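Local coordinates for protein oxidoreductase, iron/ascorbate family (Shewanella oneidensis, PDB 3ON7) that probably uses iron(II) and oxygen to turn 2-oxoglutarate into ethylene and carbon dioxide and to oxidise L-arginine, at residues E58-R63 / F69-I74; T45-F50 / Y90-W95; G96-S101 / N105-Y110. All coordinates share one frame; numbering follows the deposited sequence.

Contact 1 of 3, residues E58-R63 / F69-I74; sequences EFMFNR and FFPASI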
loop_
_atom_site.group_PDB
_atom_site.type_symbol
_atom_site.label_atom_id
_atom_site.label_comp_id
_atom_site.label_asym_id
_atom_site.label_seq_id
_atom_site.Cartn_x
_atom_site.Cartn_y
_atom_site.Cartn_z
ATOM N N GLU B 58 14.618 11.175 -15.435
ATOM C CA GLU B 58 13.588 10.606 -16.309
ATOM C C GLU B 58 13.090 9.235 -15.845
ATOM O O GLU B 58 12.053 8.775 -16.303
ATOM C CB GLU B 58 14.105 10.441 -17.747
ATOM C CG GLU B 58 14.299 11.739 -18.545
ATOM C CD GLU B 58 15.181 11.544 -19.794
ATOM O OE1 GLU B 58 15.186 10.426 -20.378
ATOM O OE2 GLU B 58 15.872 12.516 -20.184
ATOM N N PHE B 59 13.839 8.567 -14.980
ATOM C CA PHE B 59 13.469 7.234 -14.525
ATOM C C PHE B 59 12.969 7.202 -13.082
ATOM O O PHE B 59 13.041 6.160 -12.440
ATOM C CB PHE B 59 14.647 6.284 -14.745
ATOM C CG PHE B 59 15.062 6.193 -16.179
ATOM C CD1 PHE B 59 15.950 7.124 -16.720
ATOM C CD2 PHE B 59 14.529 5.228 -17.009
ATOM C CE1 PHE B 59 16.310 7.074 -18.053
ATOM C CE2 PHE B 59 14.902 5.167 -18.357
ATOM C CZ PHE B 59 15.783 6.094 -18.869
HETATM N N MSE B 60 12.438 8.330 -12.594
HETATM C CA MSE B 60 11.859 8.408 -11.243
HETATM C C MSE B 60 11.040 7.177 -11.030
HETATM O O MSE B 60 10.248 6.812 -11.888
HETATM C CB MSE B 60 10.898 9.602 -11.076
HETATM C CG MSE B 60 11.538 10.984 -10.944
HETATM SE SE MSE B 60 12.767 11.125 -9.458
HETATM C CE MSE B 60 11.570 10.353 -8.145
ATOM N N PHE B 61 11.213 6.563 -9.868
ATOM C CA PHE B 61 10.519 5.319 -9.552
ATOM C C PHE B 61 9.016 5.431 -9.703
ATOM O O PHE B 61 8.441 6.457 -9.412
ATOM C CB PHE B 61 10.859 4.826 -8.146
ATOM C CG PHE B 61 10.332 5.698 -7.029
ATOM C CD1 PHE B 61 11.036 6.791 -6.602
ATOM C CD2 PHE B 61 9.155 5.374 -6.387
ATOM C CE1 PHE B 61 10.580 7.576 -5.582
ATOM C CE2 PHE B 61 8.674 6.141 -5.358
ATOM C CZ PHE B 61 9.385 7.238 -4.938
ATOM N N ASN B 62 8.411 4.345 -10.172
ATOM C CA ASN B 62 6.970 4.205 -10.196
ATOM C C ASN B 62 6.448 4.090 -8.766
ATOM O O ASN B 62 6.923 3.269 -7.985
ATOM C CB ASN B 62 6.550 2.978 -11.010
ATOM C CG ASN B 62 7.036 3.041 -12.430
ATOM O OD1 ASN B 62 7.032 4.119 -13.043
ATOM N ND2 ASN B 62 7.490 1.891 -12.970
ATOM N N ARG B 63 5.457 4.918 -8.455
ATOM C CA ARG B 63 4.893 4.998 -7.120
ATOM C C ARG B 63 4.160 3.736 -6.735
ATOM O O ARG B 63 4.169 3.367 -5.576
ATOM C CB ARG B 63 3.950 6.204 -6.985
ATOM C CG ARG B 63 4.587 7.427 -6.378
ATOM C CD ARG B 63 5.716 7.959 -7.209
ATOM N NE ARG B 63 6.364 9.089 -6.542
ATOM C CZ ARG B 63 7.566 9.576 -6.858
ATOM N NH1 ARG B 63 8.294 9.034 -7.848
ATOM N NH2 ARG B 63 8.045 10.614 -6.171
ATOM N N PHE B 69 14.300 4.734 -10.383
ATOM C CA PHE B 69 15.319 5.555 -9.712
ATOM C C PHE B 69 14.811 6.280 -8.456
ATOM O O PHE B 69 13.765 6.908 -8.475
ATOM C CB PHE B 69 15.858 6.577 -10.698
ATOM C CG PHE B 69 16.708 7.622 -10.082
ATOM C CD1 PHE B 69 17.835 7.279 -9.383
ATOM C CD2 PHE B 69 16.403 8.959 -10.236
ATOM C CE1 PHE B 69 18.629 8.240 -8.821
ATOM C CE2 PHE B 69 17.213 9.937 -9.671
ATOM C CZ PHE B 69 18.327 9.568 -8.965
ATOM N N PHE B 70 15.599 6.212 -7.389
ATOM C CA PHE B 70 15.293 6.863 -6.105
ATOM C C PHE B 70 16.329 7.929 -5.798
ATOM O O PHE B 70 17.435 7.597 -5.370
ATOM C CB PHE B 70 15.305 5.820 -4.960
ATOM C CG PHE B 70 14.132 4.903 -4.978
ATOM C CD1 PHE B 70 14.117 3.783 -5.801
ATOM C CD2 PHE B 70 13.017 5.164 -4.196
ATOM C CE1 PHE B 70 13.011 2.904 -5.819
ATOM C CE2 PHE B 70 11.903 4.304 -4.216
ATOM C CZ PHE B 70 11.888 3.181 -5.032
ATOM N N PRO B 71 15.981 9.212 -5.990
ATOM C CA PRO B 71 16.962 10.253 -5.687
ATOM C C PRO B 71 17.045 10.504 -4.202
ATOM O O PRO B 71 16.166 10.071 -3.467
ATOM C CB PRO B 71 16.393 11.490 -6.391
ATOM C CG PRO B 71 14.920 11.251 -6.421
ATOM C CD PRO B 71 14.726 9.770 -6.532
ATOM N N ALA B 72 18.107 11.182 -3.779
ATOM C CA ALA B 72 18.212 11.718 -2.426
ATOM C C ALA B 72 17.551 13.099 -2.489
ATOM O O ALA B 72 18.225 14.111 -2.610
ATOM C CB ALA B 72 19.691 11.851 -1.975
ATOM N N SER B 73 16.232 13.132 -2.425
ATOM C CA SER B 73 15.508 14.391 -2.511
ATOM C C SER B 73 15.898 15.296 -1.348
ATOM O O SER B 73 16.103 14.814 -0.231
ATOM C CB SER B 73 14.011 14.132 -2.463
ATOM O OG SER B 73 13.685 13.061 -3.320
ATOM N N ILE B 74 16.024 16.592 -1.630
ATOM C CA ILE B 74 16.275 17.613 -0.610
ATOM C C ILE B 74 14.921 18.191 -0.215
ATOM O O ILE B 74 14.122 18.547 -1.084
ATOM C CB ILE B 74 17.148 18.802 -1.138
ATOM C CG1 ILE B 74 18.404 18.318 -1.885
ATOM C CG2 ILE B 74 17.531 19.748 -0.009
ATOM C CD1 ILE B 74 18.251 18.322 -3.431
#
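F69 pairs with M60 in a single beta bridge on the outer edge of strand 68-70. This is the last strand, within the chain, of the large sheet of the jelly-roll (double-stranded beta-helix) fold. The pattern is that of a parallel bridge. F69 N donates to F59 O at 2.8 Å, and the bond is fairly straight (164°). F69 O in turn receives F61 N at 2.9 Å along a more bent path. F69 is thus gripped by the two residues that flank M60, while the other edge of the strand pairs F70 with Y89.

The tight part lies around F61. Its ring forms an offset stack with the F70 ring, centroids 4.1 Å apart and planes at 8°. F61 CG comes within 3.5 Å of F70 CE2, and F61 CB also sits over the F70 face in a CH-pi contact. The first torsion of F61 (68°) sets its CG between the backbone N and the carbonyl carbon and turns the ring toward F70. On the opposite face R63 NH1 lies above the ring centre. The same NH1 donates to F61 O at 3.0 Å, in the carbonyl plane, which helps to fix the guanidinium over the ring. The backbone N of R63 bonds D267 of the second subunit, so this side is also tied into the assembly.

The side of M60 and P71 is looser, with a few aliphatic and selenium contacts and no ring stack. M60, present as selenomethionine, starts away from the strand, but its chain bends back on itself. P71 has two conformers, so its contact with M60 is less certain. The selenium makes an oblique Met-aromatic contact with F69, M60 SE lying 4.3 Å from F69 CD2.

Contact 2 of 3, residues T45-F50 / Y90-W95; sequences TEWQAF and YHVYPW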
loop_
_atom_site.group_PDB
_atom_site.type_symbol
_atom_site.label_atom_id
_atom_site.label_comp_id
_atom_site.label_asym_id
_atom_site.label_seq_id
_atom_site.Cartn_x
_atom_site.Cartn_y
_atom_site.Cartn_z
ATOM N N THR B 45 30.978 0.940 -14.030
ATOM C CA THR B 45 31.301 2.086 -14.860
ATOM C C THR B 45 30.062 2.752 -15.428
ATOM O O THR B 45 29.911 3.957 -15.303
ATOM C CB THR B 45 32.296 1.715 -15.991
ATOM O OG1 THR B 45 33.543 1.323 -15.402
ATOM C CG2 THR B 45 32.546 2.895 -16.929
ATOM N N GLU B 46 29.168 1.995 -16.045
ATOM C CA GLU B 46 28.059 2.645 -16.735
ATOM C C GLU B 46 26.949 3.108 -15.791
ATOM O O GLU B 46 26.214 4.046 -16.115
ATOM C CB GLU B 46 27.535 1.817 -17.922
ATOM C CG GLU B 46 27.019 0.432 -17.619
ATOM C CD GLU B 46 26.758 -0.392 -18.880
ATOM O OE1 GLU B 46 27.161 0.040 -19.984
ATOM O OE2 GLU B 46 26.136 -1.473 -18.763
ATOM N N TRP B 47 26.851 2.498 -14.610
ATOM C CA TRP B 47 25.876 2.954 -13.626
ATOM C C TRP B 47 26.386 4.176 -12.895
ATOM O O TRP B 47 25.625 5.099 -12.615
ATOM C CB TRP B 47 25.493 1.827 -12.662
ATOM C CG TRP B 47 24.490 0.954 -13.304
ATOM C CD1 TRP B 47 24.724 -0.138 -14.069
ATOM C CD2 TRP B 47 23.079 1.133 -13.287
ATOM N NE1 TRP B 47 23.546 -0.665 -14.521
ATOM C CE2 TRP B 47 22.517 0.095 -14.043
ATOM C CE3 TRP B 47 22.234 2.062 -12.694
ATOM C CZ2 TRP B 47 21.153 -0.041 -14.213
ATOM C CZ3 TRP B 47 20.876 1.928 -12.879
ATOM C CH2 TRP B 47 20.350 0.888 -13.627
ATOM N N GLN B 48 27.675 4.209 -12.607
ATOM C CA GLN B 48 28.282 5.446 -12.128
ATOM C C GLN B 48 27.958 6.604 -13.074
ATOM O O GLN B 48 27.545 7.691 -12.650
ATOM C CB GLN B 48 29.792 5.299 -11.985
ATOM C CG GLN B 48 30.472 6.516 -11.381
ATOM C CD GLN B 48 29.972 6.831 -9.985
ATOM O OE1 GLN B 48 30.346 6.176 -9.028
ATOM N NE2 GLN B 48 29.119 7.839 -9.872
ATOM N N ALA B 49 28.147 6.357 -14.357
ATOM C CA ALA B 49 27.772 7.315 -15.406
ATOM C C ALA B 49 26.299 7.727 -15.330
ATOM O O ALA B 49 25.961 8.906 -15.391
ATOM C CB ALA B 49 28.089 6.723 -16.785
ATOM N N PHE B 50 25.430 6.746 -15.203
ATOM C CA PHE B 50 23.992 7.003 -15.054
ATOM C C PHE B 50 23.694 7.974 -13.927
ATOM O O PHE B 50 22.949 8.919 -14.124
ATOM C CB PHE B 50 23.243 5.693 -14.813
ATOM C CG PHE B 50 21.808 5.875 -14.443
ATOM C CD1 PHE B 50 20.862 6.132 -15.413
ATOM C CD2 PHE B 50 21.404 5.795 -13.121
ATOM C CE1 PHE B 50 19.538 6.304 -15.077
ATOM C CE2 PHE B 50 20.080 5.973 -12.773
ATOM C CZ PHE B 50 19.149 6.233 -13.746
ATOM N N TYR B 90 18.766 2.726 -7.499
ATOM C CA TYR B 90 17.895 2.260 -8.550
ATOM C C TYR B 90 17.494 0.816 -8.237
ATOM O O TYR B 90 18.351 -0.038 -7.951
ATOM C CB TYR B 90 18.629 2.305 -9.886
ATOM C CG TYR B 90 17.726 2.275 -11.070
ATOM C CD1 TYR B 90 16.996 1.128 -11.389
ATOM C CD2 TYR B 90 17.571 3.389 -11.873
ATOM C CE1 TYR B 90 16.142 1.110 -12.474
ATOM C CE2 TYR B 90 16.700 3.375 -12.939
ATOM C CZ TYR B 90 16.011 2.236 -13.253
ATOM O OH TYR B 90 15.155 2.229 -14.332
ATOM N N HIS B 91 16.193 0.538 -8.335
ATOM C CA HIS B 91 15.660 -0.813 -8.119
ATOM C C HIS B 91 15.398 -1.466 -9.460
ATOM O O HIS B 91 14.515 -1.035 -10.236
ATOM C CB HIS B 91 14.373 -0.739 -7.316
ATOM C CG HIS B 91 14.583 -0.658 -5.841
ATOM N ND1 HIS B 91 13.569 -0.894 -4.938
ATOM C CD2 HIS B 91 15.697 -0.420 -5.109
ATOM C CE1 HIS B 91 14.057 -0.810 -3.710
ATOM N NE2 HIS B 91 15.338 -0.504 -3.787
ATOM N N VAL B 92 16.188 -2.493 -9.740
ATOM C CA VAL B 92 16.087 -3.230 -10.988
ATOM C C VAL B 92 15.339 -4.548 -10.770
ATOM O O VAL B 92 15.737 -5.358 -9.920
ATOM C CB VAL B 92 17.483 -3.583 -11.549
ATOM C CG1 VAL B 92 17.348 -4.496 -12.792
ATOM C CG2 VAL B 92 18.293 -2.332 -11.860
ATOM N N TYR B 93 14.294 -4.755 -11.571
ATOM C CA TYR B 93 13.636 -6.055 -11.717
ATOM C C TYR B 93 13.554 -6.429 -13.190
ATOM O O TYR B 93 13.367 -5.559 -14.021
ATOM C CB TYR B 93 12.185 -6.001 -11.195
ATOM C CG TYR B 93 12.010 -5.649 -9.748
ATOM C CD1 TYR B 93 12.009 -6.635 -8.764
ATOM C CD2 TYR B 93 11.820 -4.336 -9.358
ATOM C CE1 TYR B 93 11.846 -6.319 -7.437
ATOM C CE2 TYR B 93 11.636 -4.000 -8.041
ATOM C CZ TYR B 93 11.650 -4.992 -7.079
ATOM O OH TYR B 93 11.477 -4.652 -5.765
ATOM N N PRO B 94 13.633 -7.730 -13.523
ATOM C CA PRO B 94 13.461 -8.172 -14.918
ATOM C C PRO B 94 12.183 -7.634 -15.574
ATOM O O PRO B 94 12.168 -7.331 -16.771
ATOM C CB PRO B 94 13.354 -9.690 -14.783
ATOM C CG PRO B 94 14.072 -10.011 -13.524
ATOM C CD PRO B 94 13.877 -8.859 -12.614
ATOM N N TRP B 95 11.128 -7.516 -14.774
ATOM C CA TRP B 95 9.841 -7.001 -15.218
ATOM C C TRP B 95 9.727 -5.477 -15.196
ATOM O O TRP B 95 8.766 -4.904 -15.720
ATOM C CB TRP B 95 8.716 -7.582 -14.353
ATOM C CG TRP B 95 8.892 -7.416 -12.864
ATOM C CD1 TRP B 95 9.344 -8.356 -11.998
ATOM C CD2 TRP B 95 8.587 -6.259 -12.075
ATOM N NE1 TRP B 95 9.335 -7.871 -10.719
ATOM C CE2 TRP B 95 8.882 -6.581 -10.735
ATOM C CE3 TRP B 95 8.082 -4.986 -12.366
ATOM C CZ2 TRP B 95 8.716 -5.671 -9.688
ATOM C CZ3 TRP B 95 7.923 -4.073 -11.323
ATOM C CH2 TRP B 95 8.220 -4.434 -9.994
#
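Y90 OH is hydrogen-bonded to R97 O, in the loop that follows strand 88-92. This bond holds the far end of the tyrosine, while the ring itself receives W47 and F50 from helix 37-51. With chi1 at -161°, the Y90 ring is carried out from the sheet toward the helix, opposite the backbone N.

W47 presents the edge of its six-membered ring to one face of Y90. The pair is T-shaped, with centroids 5.2 Å apart and planes at 70°. The closest approach is W47 CZ3 to Y90 CG, 3.6 Å. The neighbouring W47 CH2 also lies over that face, displaced toward the rim, and it reaches on to V92 CG2 at 4.2 Å. F50 meets the same ring obliquely, at its CD2 and CE2 atoms. F50 CE2 is 3.7 Å from Y90 CD2.

All four side chains are buried. W47 also touches I154 of the next strand in the sheet and I106 of helix 103-126. H91 points to the other side of the strand, where R275 of the third subunit packs on it. The axes of 45-50 and 90-92 come no closer than 12.5 Å, and the large rings bridge that distance. The result is an aromatic cluster between a helix and the large sheet of the jelly-roll fold.

Contact 3 of 3, residues G96-S101 / N105-Y110; sequences GRIPDS and NILAYY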
loop_
_atom_site.group_PDB
_atom_site.type_symbol
_atom_site.label_atom_id
_atom_site.label_comp_id
_atom_site.label_asym_id
_atom_site.label_seq_id
_atom_site.Cartn_x
_atom_site.Cartn_y
_atom_site.Cartn_z
ATOM N N GLY B 96 10.694 -4.814 -14.595
ATOM C CA GLY B 96 10.528 -3.403 -14.284
ATOM C C GLY B 96 11.204 -2.468 -15.266
ATOM O O GLY B 96 11.724 -2.884 -16.303
ATOM N N ARG B 97 11.210 -1.190 -14.917
ATOM C CA ARG B 97 11.772 -0.188 -15.789
ATOM C C ARG B 97 13.268 -0.163 -15.688
ATOM O O ARG B 97 13.820 -0.080 -14.605
ATOM C CB ARG B 97 11.257 1.183 -15.435
ATOM C CG ARG B 97 11.404 2.087 -16.617
ATOM C CD ARG B 97 10.907 3.398 -16.313
ATOM N NE ARG B 97 11.168 4.332 -17.374
ATOM C CZ ARG B 97 10.973 5.637 -17.240
ATOM N NH1 ARG B 97 10.525 6.119 -16.074
ATOM N NH2 ARG B 97 11.223 6.456 -18.264
ATOM N N ILE B 98 13.917 -0.199 -16.842
ATOM C CA ILE B 98 15.372 -0.151 -16.938
ATOM C C ILE B 98 15.727 0.728 -18.148
ATOM O O ILE B 98 15.112 0.599 -19.193
ATOM C CB ILE B 98 15.966 -1.563 -17.142
ATOM C CG1 ILE B 98 15.403 -2.534 -16.098
ATOM C CG2 ILE B 98 17.480 -1.510 -17.033
ATOM C CD1 ILE B 98 15.858 -3.927 -16.255
ATOM N N PRO B 99 16.706 1.626 -18.004
ATOM C CA PRO B 99 17.077 2.441 -19.163
ATOM C C PRO B 99 17.634 1.571 -20.276
ATOM O O PRO B 99 18.409 0.654 -19.994
ATOM C CB PRO B 99 18.179 3.364 -18.616
ATOM C CG PRO B 99 18.006 3.356 -17.171
ATOM C CD PRO B 99 17.498 1.978 -16.822
ATOM N N ASP B 100 17.220 1.838 -21.510
ATOM C CA ASP B 100 17.606 1.012 -22.661
ATOM C C ASP B 100 19.095 0.738 -22.733
ATOM O O ASP B 100 19.490 -0.401 -22.994
ATOM C CB ASP B 100 17.175 1.656 -23.994
ATOM C CG ASP B 100 15.678 1.515 -24.263
ATOM O OD1 ASP B 100 15.063 0.539 -23.778
ATOM O OD2 ASP B 100 15.119 2.377 -24.974
ATOM N N SER B 101 19.915 1.761 -22.499
ATOM C CA SER B 101 21.384 1.626 -22.703
ATOM C C SER B 101 22.017 0.691 -21.683
ATOM O O SER B 101 23.112 0.189 -21.907
ATOM C CB SER B 101 22.100 3.001 -22.715
ATOM O OG SER B 101 22.281 3.538 -21.409
ATOM N N ASN B 105 23.414 -5.484 -20.022
ATOM C CA ASN B 105 24.414 -5.837 -19.031
ATOM C C ASN B 105 23.804 -6.145 -17.682
ATOM O O ASN B 105 24.222 -7.091 -17.000
ATOM C CB ASN B 105 25.472 -4.732 -18.903
ATOM C CG ASN B 105 26.446 -4.701 -20.099
ATOM O OD1 ASN B 105 26.526 -5.652 -20.864
ATOM N ND2 ASN B 105 27.163 -3.612 -20.255
ATOM N N ILE B 106 22.810 -5.366 -17.276
ATOM C CA ILE B 106 22.300 -5.541 -15.934
ATOM C C ILE B 106 21.450 -6.803 -15.851
ATOM O O ILE B 106 21.525 -7.500 -14.864
ATOM C CB ILE B 106 21.565 -4.283 -15.397
ATOM C CG1 ILE B 106 21.619 -4.261 -13.872
ATOM C CG2 ILE B 106 20.126 -4.201 -15.904
ATOM C CD1 ILE B 106 22.994 -4.477 -13.293
ATOM N N LEU B 107 20.688 -7.119 -16.901
ATOM C CA LEU B 107 19.946 -8.372 -16.910
ATOM C C LEU B 107 20.859 -9.603 -17.139
ATOM O O LEU B 107 20.564 -10.675 -16.646
ATOM C CB LEU B 107 18.787 -8.332 -17.928
ATOM C CG LEU B 107 17.679 -7.316 -17.616
ATOM C CD1 LEU B 107 16.547 -7.402 -18.618
ATOM C CD2 LEU B 107 17.147 -7.478 -16.187
ATOM N N ALA B 108 21.949 -9.455 -17.883
ATOM C CA ALA B 108 22.934 -10.531 -17.989
ATOM C C ALA B 108 23.541 -10.782 -16.611
ATOM O O ALA B 108 23.706 -11.920 -16.207
ATOM C CB ALA B 108 24.018 -10.199 -19.016
ATOM N N TYR B 109 23.831 -9.723 -15.867
ATOM C CA TYR B 109 24.354 -9.895 -14.514
ATOM C C TYR B 109 23.326 -10.561 -13.584
ATOM O O TYR B 109 23.657 -11.507 -12.872
ATOM C CB TYR B 109 24.850 -8.578 -13.902
ATOM C CG TYR B 109 25.260 -8.782 -12.461
ATOM C CD1 TYR B 109 26.506 -9.289 -12.151
ATOM C CD2 TYR B 109 24.378 -8.514 -11.407
ATOM C CE1 TYR B 109 26.886 -9.507 -10.849
ATOM C CE2 TYR B 109 24.748 -8.741 -10.095
ATOM C CZ TYR B 109 26.004 -9.240 -9.826
ATOM O OH TYR B 109 26.396 -9.486 -8.536
ATOM N N TYR B 110 22.099 -10.055 -13.591
ATOM C CA TYR B 110 20.983 -10.627 -12.816
ATOM C C TYR B 110 20.829 -12.126 -13.074
ATOM O O TYR B 110 20.625 -12.911 -12.137
ATOM C CB TYR B 110 19.679 -9.917 -13.194
ATOM C CG TYR B 110 18.420 -10.380 -12.461
ATOM C CD1 TYR B 110 17.669 -11.467 -12.911
ATOM C CD2 TYR B 110 17.945 -9.674 -11.350
ATOM C CE1 TYR B 110 16.502 -11.873 -12.225
ATOM C CE2 TYR B 110 16.792 -10.063 -10.672
ATOM C CZ TYR B 110 16.072 -11.154 -11.111
ATOM O OH TYR B 110 14.924 -11.513 -10.423
HETATM O O HOH W 1 23.851 -2.670 -21.165
#
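I98 reaches two successive residues of helix 103-126, I106 and L107, with two different branches. Its CG2 meets I106 CG2 at 3.9 Å, methyl to methyl. Its other branch is extended at chi2 (177°) and ends in CD1, which touches L107 CD2 at 3.8 Å. In each pair the side chains cross obliquely.

The first torsion of I98 (-50°) explains the division. It sets CG1 beside the backbone N and CG2 beside the carbonyl carbon, so the two branches diverge toward neighbouring positions on the helix. I106 offers only its short branch here. The end of its side chain leads away from the loop, and I106 also packs on L152 and I154 of strand 151-157. L107 offers the end of its chain and is partly exposed. I98 also rests on V92, so this loop residue lies between strand 88-92 and the start of the helix.

A water links the same two parts of the chain. It donates to S101 O at 3.0 Å and accepts from N105 N at 3.1 Å, close to the first turn of the helix. N105 ND2 bonds E46 OE2 of helix 37-51, which ties this turn to the neighbouring helix.

The direct contact is small, burying 104 Å², and wholly aliphatic. It therefore depends on the fit of methyl groups rather than on directed bonds, and the polar link across it passes through the water.

Overall arrangement
From the N terminus, helix 37-51 comes first and carries 45-50. The chain then loops through 58-63 and returns as strand 68-70, where contact 1 closes a short loop. This loop is nested inside the longer one closed by contact 2, when strand 88-92 comes back to pack against the helix. Contact 3 follows in series and closes the turn from that strand into helix 103-126. Contacts 2 and 3 are close, about 7 Å between centres. F59 packs on Y90 and F50 of contact 2 and on P99 of contact 3. Together the three contacts join helices 37-51 and 103-126 and loop 58-63 to neighbouring strands 68-70 and 88-92 of the sheet and the loop that follows.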